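Side-chain contacts in beta-galactoside alpha-2,6-sialyltransferase (PDB 2Z4T), which probably transfers sialic acid from a CMP-activated donor to the galactose of acceptor sugars such as lactose, forming an alpha-2,6 linkage: residues A[127-132]-A[336-341]; A[133-138]-A[149-154]; A[355-360]-A[384-389]. All blocks are in the same frame, centred on the assembly; numbering follows the deposited sequence.

Contact 1. Residues A[127-132]-A[336-341]; sequences PTLQQL and SIVNFD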
loop_
_atom_site.group_PDB
_atom_site.type_symbol
_atom_site.label_atom_id
_atom_site.label_comp_id
_atom_site.label_asym_id
_atom_site.label_seq_id
_atom_site.Cartn_x
_atom_site.Cartn_y
_atom_site.Cartn_z
ATOM N N PRO A 127 4.429 -2.798 -0.408
ATOM C CA PRO A 127 3.046 -2.876 -0.895
ATOM C C PRO A 127 2.060 -2.211 0.059
ATOM O O PRO A 127 1.112 -1.540 -0.392
ATOM C CB PRO A 127 2.777 -4.378 -0.970
ATOM C CG PRO A 127 4.154 -5.016 -1.063
ATOM C CD PRO A 127 5.032 -4.129 -0.228
ATOM N N THR A 128 2.301 -2.377 1.360
ATOM C CA THR A 128 1.398 -1.888 2.373
ATOM C C THR A 128 1.350 -0.346 2.344
ATOM O O THR A 128 0.293 0.271 2.538
ATOM C CB THR A 128 1.820 -2.412 3.785
ATOM O OG1 THR A 128 1.465 -3.798 3.905
ATOM C CG2 THR A 128 1.120 -1.635 4.896
ATOM N N LEU A 129 2.507 0.260 2.110
ATOM C CA LEU A 129 2.605 1.694 1.983
ATOM C C LEU A 129 1.773 2.176 0.789
ATOM O O LEU A 129 0.988 3.117 0.923
ATOM C CB LEU A 129 4.061 2.118 1.816
ATOM C CG LEU A 129 4.292 3.610 1.637
ATOM C CD1 LEU A 129 3.885 4.348 2.896
ATOM C CD2 LEU A 129 5.763 3.864 1.265
ATOM N N GLN A 130 1.930 1.525 -0.359
ATOM C CA GLN A 130 1.183 1.921 -1.540
ATOM C C GLN A 130 -0.331 1.706 -1.367
ATOM O O GLN A 130 -1.142 2.542 -1.807
ATOM C CB GLN A 130 1.697 1.181 -2.755
ATOM C CG GLN A 130 3.071 1.609 -3.182
ATOM C CD GLN A 130 3.118 2.940 -3.961
ATOM O OE1 GLN A 130 4.147 3.624 -3.966
ATOM N NE2 GLN A 130 2.030 3.290 -4.635
ATOM N N GLN A 131 -0.702 0.608 -0.713
ATOM C CA GLN A 131 -2.111 0.298 -0.480
ATOM C C GLN A 131 -2.732 1.347 0.423
ATOM O O GLN A 131 -3.842 1.800 0.155
ATOM C CB GLN A 131 -2.285 -1.119 0.106
ATOM C CG GLN A 131 -1.822 -2.248 -0.834
ATOM C CD GLN A 131 -1.805 -3.629 -0.176
ATOM O OE1 GLN A 131 -1.738 -3.746 1.060
ATOM N NE2 GLN A 131 -1.896 -4.690 -1.001
ATOM N N LEU A 132 -2.006 1.766 1.464
ATOM C CA LEU A 132 -2.451 2.831 2.344
ATOM C C LEU A 132 -2.796 4.079 1.558
ATOM O O LEU A 132 -3.843 4.708 1.794
ATOM C CB LEU A 132 -1.362 3.229 3.331
ATOM C CG LEU A 132 -1.748 3.695 4.746
ATOM C CD1 LEU A 132 -0.759 4.669 5.314
ATOM C CD2 LEU A 132 -3.165 4.236 4.896
ATOM N N SER A 336 -0.166 10.250 10.218
ATOM C CA SER A 336 -0.651 9.755 11.458
ATOM C C SER A 336 -0.768 8.227 11.412
ATOM O O SER A 336 -0.365 7.549 12.349
ATOM C CB SER A 336 -1.987 10.418 11.727
ATOM O OG SER A 336 -2.567 9.846 12.852
ATOM N N ILE A 337 -1.281 7.681 10.317
ATOM C CA ILE A 337 -1.344 6.233 10.182
ATOM C C ILE A 337 0.034 5.558 10.071
ATOM O O ILE A 337 0.232 4.490 10.639
ATOM C CB ILE A 337 -2.283 5.782 9.042
ATOM C CG1 ILE A 337 -3.723 6.218 9.367
ATOM C CG2 ILE A 337 -2.211 4.249 8.883
ATOM C CD1 ILE A 337 -4.740 5.977 8.259
ATOM N N VAL A 338 0.972 6.167 9.345
ATOM C CA VAL A 338 2.340 5.635 9.288
ATOM C C VAL A 338 3.199 5.984 10.538
ATOM O O VAL A 338 4.332 5.534 10.649
ATOM C CB VAL A 338 3.097 6.005 7.952
ATOM C CG1 VAL A 338 2.189 5.806 6.726
ATOM C CG2 VAL A 338 3.643 7.443 8.005
ATOM N N ASN A 339 2.634 6.757 11.468
ATOM C CA ASN A 339 3.330 7.241 12.682
ATOM C C ASN A 339 4.582 8.093 12.451
ATOM O O ASN A 339 5.559 8.020 13.204
ATOM C CB ASN A 339 3.588 6.124 13.708
ATOM C CG ASN A 339 2.310 5.381 14.105
ATOM O OD1 ASN A 339 1.246 5.979 14.219
ATOM N ND2 ASN A 339 2.414 4.067 14.294
ATOM N N PHE A 340 4.528 8.918 11.413
ATOM C CA PHE A 340 5.589 9.881 11.172
ATOM C C PHE A 340 5.263 11.258 11.757
ATOM O O PHE A 340 4.362 11.964 11.295
ATOM C CB PHE A 340 5.933 9.983 9.679
ATOM C CG PHE A 340 7.078 10.929 9.383
ATOM C CD1 PHE A 340 8.171 11.024 10.252
ATOM C CD2 PHE A 340 7.071 11.707 8.234
ATOM C CE1 PHE A 340 9.228 11.880 9.979
ATOM C CE2 PHE A 340 8.123 12.569 7.961
ATOM C CZ PHE A 340 9.208 12.657 8.846
ATOM N N ASP A 341 5.992 11.625 12.794
ATOM C CA ASP A 341 5.901 12.966 13.327
ATOM C C ASP A 341 6.980 13.835 12.652
ATOM O O ASP A 341 8.146 13.858 13.059
ATOM C CB ASP A 341 6.056 12.925 14.846
ATOM C CG ASP A 341 5.902 14.295 15.497
ATOM O OD1 ASP A 341 5.639 15.323 14.803
ATOM O OD2 ASP A 341 6.056 14.326 16.732
#
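Val338 holds CG1 anti to its carbonyl carbon (chi1 -44°), which sends this methyl toward helix 126-141, and Leu132, its chi1 of -147° off the usual staggered positions, brings CD1 to meet it. Leu132 CD1 and Val338 CG1 approach to 3.5 Å, methyl against methyl. The same Leu132 CD1 lies 3.9 Å from Ile337 CG2. The second branch, Leu132 CD2, sits 4.1 Å from both Ile337 CG2 and Ile337 CD1, so the forked end of the leucine straddles the CG2 side of the isoleucine. The leucine chain runs obliquely to both Ile337 and Val338. One turn earlier Leu129 adds a looser touch, its CD1 4.4 Å from Val338 CG1. No hydrogen bond crosses the contact; buried methyl groups carry it.

Asn339, with positive phi (59°), forms a Schellman motif, and Asp341 takes the N-cap of the next helix. Leu129 also touches Glu432 and Val433 of helix 431-436, while Ile337 also packs on Gln160 and Leu164. Thr128, in the same turns of helix 126-141, belongs to a magnesium site, and Leu129 lies about 5 Å, side chain to ligand, from the bound CMP. The arrangement is helix-to-helix apolar packing beside the nucleotide cleft of a GT-B glycosyltransferase.

Contact 2. Residues A[133-138]-A[149-154]; sequences MDIIKS and IAWGRI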
loop_
_atom_site.group_PDB
_atom_site.type_symbol
_atom_site.label_atom_id
_atom_site.label_comp_id
_atom_site.label_asym_id
_atom_site.label_seq_id
_atom_site.Cartn_x
_atom_site.Cartn_y
_atom_site.Cartn_z
ATOM N N MET A 133 -1.902 4.467 0.658
ATOM C CA MET A 133 -2.128 5.648 -0.149
ATOM C C MET A 133 -3.358 5.473 -1.061
ATOM O O MET A 133 -4.094 6.425 -1.261
ATOM C CB MET A 133 -0.873 6.007 -0.951
ATOM C CG MET A 133 0.277 6.507 -0.089
ATOM S SD MET A 133 1.618 7.258 -1.044
ATOM C CE MET A 133 2.261 5.871 -1.983
ATOM N N ASP A 134 -3.577 4.258 -1.587
ATOM C CA ASP A 134 -4.781 3.946 -2.378
ATOM C C ASP A 134 -6.080 4.076 -1.577
ATOM O O ASP A 134 -7.106 4.500 -2.123
ATOM C CB ASP A 134 -4.705 2.546 -2.966
ATOM C CG ASP A 134 -3.632 2.413 -4.031
ATOM O OD1 ASP A 134 -3.119 3.442 -4.567
ATOM O OD2 ASP A 134 -3.289 1.264 -4.336
ATOM N N ILE A 135 -6.024 3.720 -0.290
ATOM C CA ILE A 135 -7.196 3.700 0.556
ATOM C C ILE A 135 -7.616 5.126 0.841
ATOM O O ILE A 135 -8.791 5.473 0.671
ATOM C CB ILE A 135 -6.913 2.959 1.871
ATOM C CG1 ILE A 135 -6.884 1.450 1.627
ATOM C CG2 ILE A 135 -7.906 3.356 2.979
ATOM C CD1 ILE A 135 -6.248 0.627 2.765
ATOM N N ILE A 136 -6.666 5.948 1.277
ATOM C CA ILE A 136 -6.934 7.339 1.553
ATOM C C ILE A 136 -7.527 8.074 0.322
ATOM O O ILE A 136 -8.536 8.765 0.441
ATOM C CB ILE A 136 -5.675 8.057 2.115
ATOM C CG1 ILE A 136 -5.250 7.366 3.416
ATOM C CG2 ILE A 136 -5.972 9.548 2.360
ATOM C CD1 ILE A 136 -4.060 7.935 4.059
ATOM N N LYS A 137 -6.938 7.887 -0.857
ATOM C CA LYS A 137 -7.505 8.454 -2.081
ATOM C C LYS A 137 -8.940 7.944 -2.339
ATOM O O LYS A 137 -9.831 8.708 -2.729
ATOM C CB LYS A 137 -6.604 8.161 -3.282
ATOM C CG LYS A 137 -7.124 8.763 -4.565
ATOM C CD LYS A 137 -6.134 8.695 -5.685
ATOM C CE LYS A 137 -6.837 8.930 -7.022
ATOM N NZ LYS A 137 -5.958 8.576 -8.189
ATOM N N SER A 138 -9.156 6.660 -2.090
ATOM C CA SER A 138 -10.418 6.034 -2.393
ATOM C C SER A 138 -11.503 6.491 -1.426
ATOM O O SER A 138 -12.692 6.523 -1.766
ATOM C CB SER A 138 -10.263 4.509 -2.393
ATOM O OG SER A 138 -11.513 3.858 -2.438
ATOM N N ILE A 149 -8.458 -5.022 5.076
ATOM C CA ILE A 149 -7.016 -5.125 5.055
ATOM C C ILE A 149 -6.550 -6.355 5.814
ATOM O O ILE A 149 -7.212 -6.818 6.762
ATOM C CB ILE A 149 -6.346 -3.869 5.662
ATOM C CG1 ILE A 149 -6.641 -3.736 7.162
ATOM C CG2 ILE A 149 -6.729 -2.627 4.871
ATOM C CD1 ILE A 149 -5.956 -2.536 7.855
ATOM N N ALA A 150 -5.423 -6.905 5.378
ATOM C CA ALA A 150 -4.706 -7.870 6.187
ATOM C C ALA A 150 -3.264 -7.455 6.044
ATOM O O ALA A 150 -2.609 -7.780 5.044
ATOM C CB ALA A 150 -4.934 -9.289 5.702
ATOM N N TRP A 151 -2.800 -6.685 7.029
ATOM C CA TRP A 151 -1.485 -6.024 6.993
ATOM C C TRP A 151 -0.611 -6.510 8.126
ATOM O O TRP A 151 -1.094 -6.803 9.222
ATOM C CB TRP A 151 -1.620 -4.505 7.142
ATOM C CG TRP A 151 -2.023 -3.730 5.894
ATOM C CD1 TRP A 151 -2.020 -4.180 4.602
ATOM C CD2 TRP A 151 -2.460 -2.358 5.836
ATOM N NE1 TRP A 151 -2.443 -3.182 3.746
ATOM C CE2 TRP A 151 -2.715 -2.057 4.477
ATOM C CE3 TRP A 151 -2.664 -1.359 6.803
ATOM C CZ2 TRP A 151 -3.157 -0.795 4.057
ATOM C CZ3 TRP A 151 -3.114 -0.104 6.389
ATOM C CH2 TRP A 151 -3.341 0.172 5.029
ATOM N N GLY A 152 0.683 -6.564 7.883
ATOM C CA GLY A 152 1.611 -6.920 8.945
ATOM C C GLY A 152 2.231 -5.745 9.675
ATOM O O GLY A 152 2.447 -5.815 10.871
ATOM N N ARG A 153 2.513 -4.661 8.966
ATOM C CA ARG A 153 3.472 -3.669 9.477
ATOM C C ARG A 153 2.902 -2.279 9.698
ATOM O O ARG A 153 3.620 -1.370 10.102
ATOM C CB ARG A 153 4.712 -3.604 8.568
ATOM C CG ARG A 153 5.386 -4.954 8.407
ATOM C CD ARG A 153 6.874 -4.882 8.551
ATOM N NE ARG A 153 7.424 -6.221 8.765
ATOM C CZ ARG A 153 7.881 -6.692 9.929
ATOM N NH1 ARG A 153 7.887 -5.934 11.030
ATOM N NH2 ARG A 153 8.349 -7.937 9.989
ATOM N N ILE A 154 1.626 -2.100 9.384
ATOM C CA ILE A 154 0.922 -0.898 9.752
ATOM C C ILE A 154 -0.368 -1.324 10.435
ATOM O O ILE A 154 -1.086 -2.218 9.976
ATOM C CB ILE A 154 0.635 0.017 8.538
ATOM C CG1 ILE A 154 1.939 0.571 7.969
ATOM C CG2 ILE A 154 -0.294 1.174 8.929
ATOM C CD1 ILE A 154 1.762 1.524 6.800
#
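Ile135 and Trp151 reach for each other from opposite directions, the isoleucine from helix 126-141 and the indole from the end of strand 146-151. The isoleucine extends through its CG1 branch, and its terminal CD1 comes to the six-membered part of the indole, 3.6 Å from Trp151 CZ2 and 3.7 Å from Trp151 CH2. The approach is oblique to the ring plane. Two residues back along the strand, on the same side of it, Ile149 brings up CG2, which meets Ile135 CD1 at 3.9 Å. This Ile149 methyl also lies over one face of the Trp151 ring, 4.0 Å above its plane and displaced toward the rim. One helix methyl is thus shared between a branched aliphatic chain and an aromatic ring. Ile149 CG1 occupies the position between backbone N and carbonyl carbon (chi1 66°), which turns CG2 rather than the longer branch toward Ile135.

The indole N-H is held separately: Trp151 NE1 donates a hydrogen bond to Gln131 OE1, one helical turn before Ile135, which ties the ring to the same helix and restrains its rotation. Gly152 and Arg153, just after the strand, contribute to a magnesium site, and Arg153 also touches the glucose of the bound acceptor.

Helix 126-141 is the crossover of a beta-alpha-beta unit whose parallel strands are 103-122 and 146-151. Tyr120 of the first strand touches both Ile135 and Trp151, while on another side of the helix Met133 and Ile136 pack on Phe334 of helix 328-338.

Contact 3. Residues A[355-360]-A[384-389]; sequences PNFVFT and NAINES
A beta-alpha-beta unit, strand 356-360, helix 371-386 and strand 399-403, contains this contact within the six-stranded parallel sheet of the GT-B fold. Phe357, near the start of the first strand, extends its ring to the last turn of the helix, where Ala385 and Ile386 receive it. The ring stands with CG anti to the backbone N (chi1 162°), and its far end does the touching: Phe357 CZ and Phe357 CE2 each lie 3.9 Å from Ala385 CB. Both helix residues come to the ring obliquely. The isoleucine side chain crosses that of the phenylalanine at about a right angle and uses its CG2 branch.

Around the ring, Leu394, Leu400 and Ala445 also touch Phe357, joining the helix end to the neighbouring strands. Farther along the first strand Thr360 touches the bound CMP, while Asn356 at its start belongs to a magnesium site.

Beyond the helix, Asn387 forms an Asx turn: Ser389 N donates to Asn387 OD1 at 2.9 Å in the carbonyl plane. A second donor reaches the same oxygen, for Ser389 OG lies 2.6 Å from Asn387 OD1, 51° out of the carbonyl plane.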
loop_
_atom_site.group_PDB
_atom_site.type_symbol
_atom_site.label_atom_id
_atom_site.label_comp_id
_atom_site.label_asym_id
_atom_site.label_seq_id
_atom_site.Cartn_x
_atom_site.Cartn_y
_atom_site.Cartn_z
ATOM N N PRO A 355 25.457 19.021 9.468
ATOM C CA PRO A 355 24.563 18.427 8.470
ATOM C C PRO A 355 24.081 17.098 9.029
ATOM O O PRO A 355 24.715 16.568 9.927
ATOM C CB PRO A 355 25.478 18.205 7.263
ATOM C CG PRO A 355 26.885 18.139 7.852
ATOM C CD PRO A 355 26.842 19.147 8.967
ATOM N N ASN A 356 22.968 16.571 8.531
ATOM C CA ASN A 356 22.398 15.353 9.096
ATOM C C ASN A 356 22.564 14.124 8.229
ATOM O O ASN A 356 22.362 14.169 7.008
ATOM C CB ASN A 356 20.924 15.583 9.410
ATOM C CG ASN A 356 20.710 16.877 10.138
ATOM O OD1 ASN A 356 21.352 17.141 11.158
ATOM N ND2 ASN A 356 19.851 17.718 9.596
ATOM N N PHE A 357 22.915 13.025 8.885
ATOM C CA PHE A 357 23.219 11.768 8.230
ATOM C C PHE A 357 22.228 10.726 8.719
ATOM O O PHE A 357 22.049 10.576 9.925
ATOM C CB PHE A 357 24.658 11.361 8.567
ATOM C CG PHE A 357 24.973 9.909 8.315
ATOM C CD1 PHE A 357 24.599 9.281 7.126
ATOM C CD2 PHE A 357 25.702 9.184 9.248
ATOM C CE1 PHE A 357 24.906 7.943 6.895
ATOM C CE2 PHE A 357 26.034 7.852 9.021
ATOM C CZ PHE A 357 25.639 7.226 7.845
ATOM N N VAL A 358 21.561 10.039 7.793
ATOM C CA VAL A 358 20.701 8.927 8.160
ATOM C C VAL A 358 21.350 7.639 7.696
ATOM O O VAL A 358 21.669 7.499 6.515
ATOM C CB VAL A 358 19.260 9.023 7.550
ATOM C CG1 VAL A 358 18.455 7.717 7.819
ATOM C CG2 VAL A 358 18.510 10.224 8.095
ATOM N N PHE A 359 21.588 6.722 8.626
ATOM C CA PHE A 359 22.013 5.394 8.258
ATOM C C PHE A 359 20.771 4.533 8.123
ATOM O O PHE A 359 19.939 4.508 9.051
ATOM C CB PHE A 359 22.975 4.788 9.283
ATOM C CG PHE A 359 23.283 3.343 9.022
ATOM C CD1 PHE A 359 24.305 2.986 8.156
ATOM C CD2 PHE A 359 22.509 2.337 9.599
ATOM C CE1 PHE A 359 24.575 1.647 7.892
ATOM C CE2 PHE A 359 22.763 0.988 9.344
ATOM C CZ PHE A 359 23.800 0.641 8.484
ATOM N N THR A 360 20.634 3.834 6.988
ATOM C CA THR A 360 19.495 2.937 6.792
ATOM C C THR A 360 19.906 1.490 7.043
ATOM O O THR A 360 20.872 1.007 6.451
ATOM C CB THR A 360 18.841 3.085 5.378
ATOM O OG1 THR A 360 19.752 2.671 4.348
ATOM C CG2 THR A 360 18.442 4.505 5.130
ATOM N N ASN A 384 32.387 3.138 9.903
ATOM C CA ASN A 384 33.135 3.505 8.712
ATOM C C ASN A 384 32.778 4.903 8.199
ATOM O O ASN A 384 33.660 5.667 7.792
ATOM C CB ASN A 384 32.924 2.433 7.656
ATOM C CG ASN A 384 34.003 1.378 7.707
ATOM O OD1 ASN A 384 35.095 1.604 7.184
ATOM N ND2 ASN A 384 33.723 0.226 8.358
ATOM N N ALA A 385 31.489 5.239 8.273
ATOM C CA ALA A 385 30.959 6.543 7.848
ATOM C C ALA A 385 31.354 7.737 8.731
ATOM O O ALA A 385 31.566 8.845 8.213
ATOM C CB ALA A 385 29.422 6.479 7.696
ATOM N N ILE A 386 31.432 7.515 10.047
ATOM C CA ILE A 386 31.616 8.612 11.015
ATOM C C ILE A 386 33.016 8.649 11.638
ATOM O O ILE A 386 33.295 9.507 12.477
ATOM C CB ILE A 386 30.569 8.557 12.174
ATOM C CG1 ILE A 386 30.970 7.487 13.227
ATOM C CG2 ILE A 386 29.138 8.388 11.620
ATOM C CD1 ILE A 386 29.924 7.202 14.340
ATOM N N ASN A 387 33.881 7.710 11.236
ATOM C CA ASN A 387 35.246 7.635 11.745
ATOM C C ASN A 387 36.263 8.125 10.684
ATOM O O ASN A 387 36.298 7.623 9.559
ATOM C CB ASN A 387 35.545 6.214 12.262
ATOM C CG ASN A 387 36.882 6.116 13.019
ATOM O OD1 ASN A 387 37.905 6.605 12.549
ATOM N ND2 ASN A 387 36.878 5.451 14.173
ATOM N N GLU A 388 37.072 9.114 11.039
ATOM C CA GLU A 388 38.036 9.696 10.095
ATOM C C GLU A 388 39.086 8.723 9.567
ATOM O O GLU A 388 39.630 8.930 8.472
ATOM C CB GLU A 388 38.737 10.906 10.703
ATOM C CG GLU A 388 37.784 12.056 11.001
ATOM C CD GLU A 388 38.514 13.344 11.321
ATOM O OE1 GLU A 388 39.414 13.730 10.535
ATOM O OE2 GLU A 388 38.191 13.963 12.360
ATOM N N SER A 389 39.366 7.673 10.337
ATOM C CA SER A 389 40.381 6.700 9.973
ATOM C C SER A 389 39.890 5.700 8.923
ATOM O O SER A 389 40.590 4.739 8.605
ATOM C CB SER A 389 40.895 5.977 11.216
ATOM O OG SER A 389 39.887 5.151 11.770
#

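Overall arrangement
From the N terminus, the chain leaves strand 103-122 and enters helix 126-141, whose first turns serve contact 1 and whose later turns serve contact 2. Contact 2 closes first, a short loop bringing strand 146-151 back beside the helix. It falls within the far longer loop of contact 1, which ends only at helix 328-338. The two touch: Ile154 packs on both Thr128 and Ile337, linking the loop after strand 146-151 to both helices near a magnesium site. Contact 3 follows in series, neither nested nor crossing, and closes helix 371-386 onto strand 356-360 of the second, six-stranded parallel sheet, its centre about 27 Å from that of contact 1.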